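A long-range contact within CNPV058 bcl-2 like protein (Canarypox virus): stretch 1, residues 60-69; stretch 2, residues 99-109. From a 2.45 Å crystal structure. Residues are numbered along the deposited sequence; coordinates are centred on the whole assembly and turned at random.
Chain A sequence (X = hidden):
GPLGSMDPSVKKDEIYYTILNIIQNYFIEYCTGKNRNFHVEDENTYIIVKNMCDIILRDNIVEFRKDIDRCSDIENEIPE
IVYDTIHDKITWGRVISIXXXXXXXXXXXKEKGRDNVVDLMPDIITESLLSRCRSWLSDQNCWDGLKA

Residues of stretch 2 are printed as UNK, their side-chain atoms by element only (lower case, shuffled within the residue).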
# COMPACT_ATOMS: atom_id res chain seq x y z
N ASN A 60 13.84 -1.42 -1.82
CA ASN A 60 13.28 -2.46 -2.67
C ASN A 60 12.73 -1.91 -3.99
O ASN A 60 11.97 -2.61 -4.67
CB ASN A 60 12.16 -3.21 -1.94
CG ASN A 60 12.65 -3.86 -0.66
OD1 ASN A 60 13.24 -4.93 -0.68
ND2 ASN A 60 12.38 -3.21 0.48
N ILE A 61 13.09 -0.68 -4.37
CA ILE A 61 12.59 -0.14 -5.62
C ILE A 61 13.12 -0.94 -6.81
O ILE A 61 12.44 -1.07 -7.83
CB ILE A 61 12.95 1.36 -5.73
CG1 ILE A 61 12.02 2.06 -6.72
CG2 ILE A 61 14.40 1.56 -6.13
CD1 ILE A 61 10.68 2.40 -6.12
N VAL A 62 14.33 -1.49 -6.69
CA VAL A 62 14.92 -2.25 -7.78
C VAL A 62 14.14 -3.55 -8.00
O VAL A 62 13.80 -3.90 -9.14
CB VAL A 62 16.40 -2.53 -7.50
CG1 VAL A 62 17.01 -3.40 -8.59
CG2 VAL A 62 17.16 -1.22 -7.37
N GLU A 63 13.87 -4.29 -6.93
CA GLU A 63 13.07 -5.50 -7.06
C GLU A 63 11.69 -5.18 -7.62
O GLU A 63 11.20 -5.89 -8.51
CB GLU A 63 12.94 -6.20 -5.70
CG GLU A 63 14.14 -7.07 -5.35
CD GLU A 63 14.34 -8.21 -6.34
OE1 GLU A 63 13.36 -8.94 -6.62
OE2 GLU A 63 15.46 -8.36 -6.86
N PHE A 64 11.05 -4.12 -7.12
CA PHE A 64 9.76 -3.71 -7.67
C PHE A 64 9.85 -3.48 -9.17
O PHE A 64 8.94 -3.86 -9.92
CB PHE A 64 9.28 -2.43 -6.97
CG PHE A 64 8.87 -2.62 -5.53
CD1 PHE A 64 8.80 -3.88 -4.95
CD2 PHE A 64 8.53 -1.52 -4.76
CE1 PHE A 64 8.41 -4.04 -3.64
CE2 PHE A 64 8.14 -1.67 -3.44
CZ PHE A 64 8.08 -2.93 -2.88
N ARG A 65 10.92 -2.83 -9.63
CA ARG A 65 11.09 -2.56 -11.06
C ARG A 65 11.18 -3.84 -11.88
O ARG A 65 10.71 -3.89 -13.02
CB ARG A 65 12.34 -1.71 -11.28
CG ARG A 65 12.49 -1.14 -12.69
CD ARG A 65 13.81 -0.39 -12.82
NE ARG A 65 13.77 0.67 -13.83
CZ ARG A 65 14.34 0.61 -15.04
NH1 ARG A 65 14.22 1.65 -15.86
NH2 ARG A 65 15.02 -0.45 -15.42
N LYS A 66 11.80 -4.88 -11.32
CA LYS A 66 11.92 -6.14 -12.05
C LYS A 66 10.59 -6.89 -12.06
O LYS A 66 10.12 -7.33 -13.12
CB LYS A 66 13.01 -7.01 -11.42
CG LYS A 66 14.37 -6.35 -11.39
CD LYS A 66 15.39 -7.34 -10.89
CE LYS A 66 16.70 -6.68 -10.56
NZ LYS A 66 17.53 -7.59 -9.73
N ASP A 67 9.97 -7.04 -10.89
CA ASP A 67 8.70 -7.76 -10.80
C ASP A 67 7.62 -7.09 -11.63
O ASP A 67 6.72 -7.77 -12.15
CB ASP A 67 8.25 -7.84 -9.33
CG ASP A 67 9.31 -8.42 -8.41
OD1 ASP A 67 10.07 -9.32 -8.84
OD2 ASP A 67 9.38 -7.97 -7.25
N ILE A 68 7.69 -5.77 -11.79
CA ILE A 68 6.65 -5.03 -12.50
C ILE A 68 6.78 -5.23 -14.00
O ILE A 68 5.77 -5.39 -14.71
CB ILE A 68 6.70 -3.54 -12.10
CG1 ILE A 68 5.53 -2.77 -12.71
CG2 ILE A 68 8.01 -2.92 -12.53
CD1 ILE A 68 5.36 -1.41 -12.08
N ASP A 69 8.01 -5.22 -14.52
CA ASP A 69 8.22 -5.48 -15.94
C ASP A 69 7.94 -6.93 -16.29
O ASP A 69 7.73 -7.25 -17.47
CB ASP A 69 9.66 -5.12 -16.33
CG ASP A 69 9.85 -3.63 -16.59
OD1 ASP A 69 8.92 -2.98 -17.10
OD2 ASP A 69 10.95 -3.11 -16.28
N UNK A 99 1.09 -1.06 0.56
CA UNK A 99 0.90 0.36 0.28
C UNK A 99 2.09 0.91 -0.49
O UNK A 99 1.93 1.67 -1.46
c UNK A 99 0.60 2.63 1.34
c UNK A 99 -0.63 0.65 2.26
c UNK A 99 0.66 1.13 1.60
c UNK A 99 -0.75 1.06 3.73
N UNK A 100 3.30 0.54 -0.08
CA UNK A 100 4.50 1.04 -0.76
C UNK A 100 4.55 0.55 -2.20
O UNK A 100 4.74 1.34 -3.13
c UNK A 100 5.75 0.60 0.01
N UNK A 101 4.38 -0.76 -2.40
CA UNK A 101 4.35 -1.30 -3.76
C UNK A 101 3.19 -0.72 -4.55
O UNK A 101 3.33 -0.43 -5.75
c UNK A 101 5.33 -3.67 -5.82
c UNK A 101 4.05 -4.64 -7.58
c UNK A 101 4.25 -2.83 -3.71
c UNK A 101 5.27 -4.25 -7.07
c UNK A 101 4.18 -3.47 -5.07
c UNK A 101 2.90 -4.45 -6.85
c UNK A 101 2.97 -3.87 -5.60
N UNK A 102 2.04 -0.52 -3.90
CA UNK A 102 0.96 0.19 -4.56
C UNK A 102 1.38 1.58 -5.00
O UNK A 102 1.07 2.00 -6.12
N UNK A 103 2.10 2.30 -4.14
CA UNK A 103 2.58 3.63 -4.50
C UNK A 103 3.48 3.58 -5.73
O UNK A 103 3.36 4.40 -6.64
c UNK A 103 3.32 4.26 -3.32
N UNK A 104 4.40 2.61 -5.77
CA UNK A 104 5.31 2.51 -6.91
C UNK A 104 4.54 2.27 -8.20
O UNK A 104 4.78 2.93 -9.22
c UNK A 104 8.14 2.24 -8.20
c UNK A 104 9.00 0.94 -10.01
c UNK A 104 6.33 1.39 -6.68
c UNK A 104 7.28 0.06 -8.61
c UNK A 104 7.27 1.22 -7.85
c UNK A 104 8.14 -0.09 -9.68
o UNK A 104 9.86 0.81 -11.07
c UNK A 104 9.01 2.10 -9.27
N UNK A 105 3.60 1.31 -8.19
CA UNK A 105 2.79 1.04 -9.37
C UNK A 105 2.10 2.32 -9.83
O UNK A 105 2.08 2.64 -11.02
c UNK A 105 0.62 -0.07 -10.08
c UNK A 105 1.77 -0.08 -9.07
c UNK A 105 2.46 -1.43 -9.08
N UNK A 106 1.51 3.06 -8.89
CA UNK A 106 0.81 4.29 -9.24
C UNK A 106 1.73 5.25 -9.97
O UNK A 106 1.39 5.78 -11.03
o UNK A 106 -0.58 3.97 -7.27
c UNK A 106 -0.64 6.12 -8.33
c UNK A 106 0.23 4.93 -7.98
N UNK A 107 2.93 5.48 -9.41
CA UNK A 107 3.90 6.32 -10.10
C UNK A 107 4.23 5.75 -11.48
O UNK A 107 4.33 6.49 -12.46
c UNK A 107 5.80 7.86 -9.29
c UNK A 107 5.17 6.46 -9.27
c UNK A 107 7.31 7.79 -9.15
n UNK A 107 7.53 10.28 -9.31
c UNK A 107 7.90 9.05 -8.54
N UNK A 108 4.37 4.42 -11.56
CA UNK A 108 4.77 3.79 -12.82
C UNK A 108 3.70 4.01 -13.89
O UNK A 108 4.00 4.38 -15.03
c UNK A 108 5.02 1.52 -13.92
c UNK A 108 6.41 2.14 -11.92
c UNK A 108 5.06 2.30 -12.60
N UNK A 109 2.43 3.79 -13.53
CA UNK A 109 1.36 4.09 -14.46
C UNK A 109 1.23 5.58 -14.73
O UNK A 109 0.71 5.98 -15.77
c UNK A 109 -0.69 1.25 -13.25
c UNK A 109 0.02 3.55 -13.94
c UNK A 109 -0.91 -0.08 -13.51
c UNK A 109 -0.21 2.10 -14.23
c UNK A 109 -0.66 -0.58 -14.77
c UNK A 109 -0.18 0.25 -15.76
c UNK A 109 0.04 1.58 -15.49

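Both stretches are helical and far apart in sequence.

Position 99 has four side-chain carbons, forked at the first, with one arm two carbons long. It is out of reach of stretch 1. This is Ile 99.

Position 100 carries one carbon, CB, which points toward stretch 1. Its backbone C lies 4.4 Å from CE2 of Phe 64. This is Ala 100.

Position 101 has one carbon and then a ring of six carbons. The ring presents its edge to the face of Phe 64. The centroids are 5.0 Å apart and the planes stand at 81°. This is Phe 101. Its CD1 lies 3.6 Å from CD1 of Phe 64.

Position 102 has no side-chain atoms. It is Gly 102.

Position 103 has a single carbon, out of reach of stretch 1. It is Ala 103.

Position 104 has one carbon, then a ring of six carbons bearing one oxygen. The ring reaches Ile 61, Phe 64, Arg 65 and Ile 68. This is Tyr 104. CD1 of Ile 61 is 3.3 Å from its CD1, and CB of Phe 64 is 3.6 Å from its CD2. CB of Arg 65 is 3.5 Å from its OH, a contact with carbon.

Position 105 has one carbon carrying two more. One arm touches Ile 68. This is Val 105. Its CG2 is 4.2 Å from CD1 of Ile 68.

Position 106 has one carbon carrying an oxygen and a carbon. The oxygen donates a hydrogen bond one helical turn back. This is Thr 106. Its OG1 is 2.8 Å from O of Gly 102.

Position 107 has four carbons in a row ending in nitrogen. It does not touch stretch 1. It is Lys 107.

Position 108 has one carbon carrying two more. It points toward stretch 1 and touches Ile 68. This is Val 108. Its CG1 is 3.5 Å from CD1 of Ile 68.

Position 109 has one carbon and then a plain six-carbon ring. It makes no contact with stretch 1. It is Phe 109.

The helices cross at -61°, with axes 10.8 Å apart at closest approach. No hydrogen bond joins them, so apolar packing makes the contact. Tyr 104 gives the largest covered area. Phe 64 meets Phe 101 and Tyr 104, while one turn later CD1 of Ile 68 meets Tyr 104, Val 105 and Val 108.

Stretch 2 (99-109) IAFGAYVTKVF
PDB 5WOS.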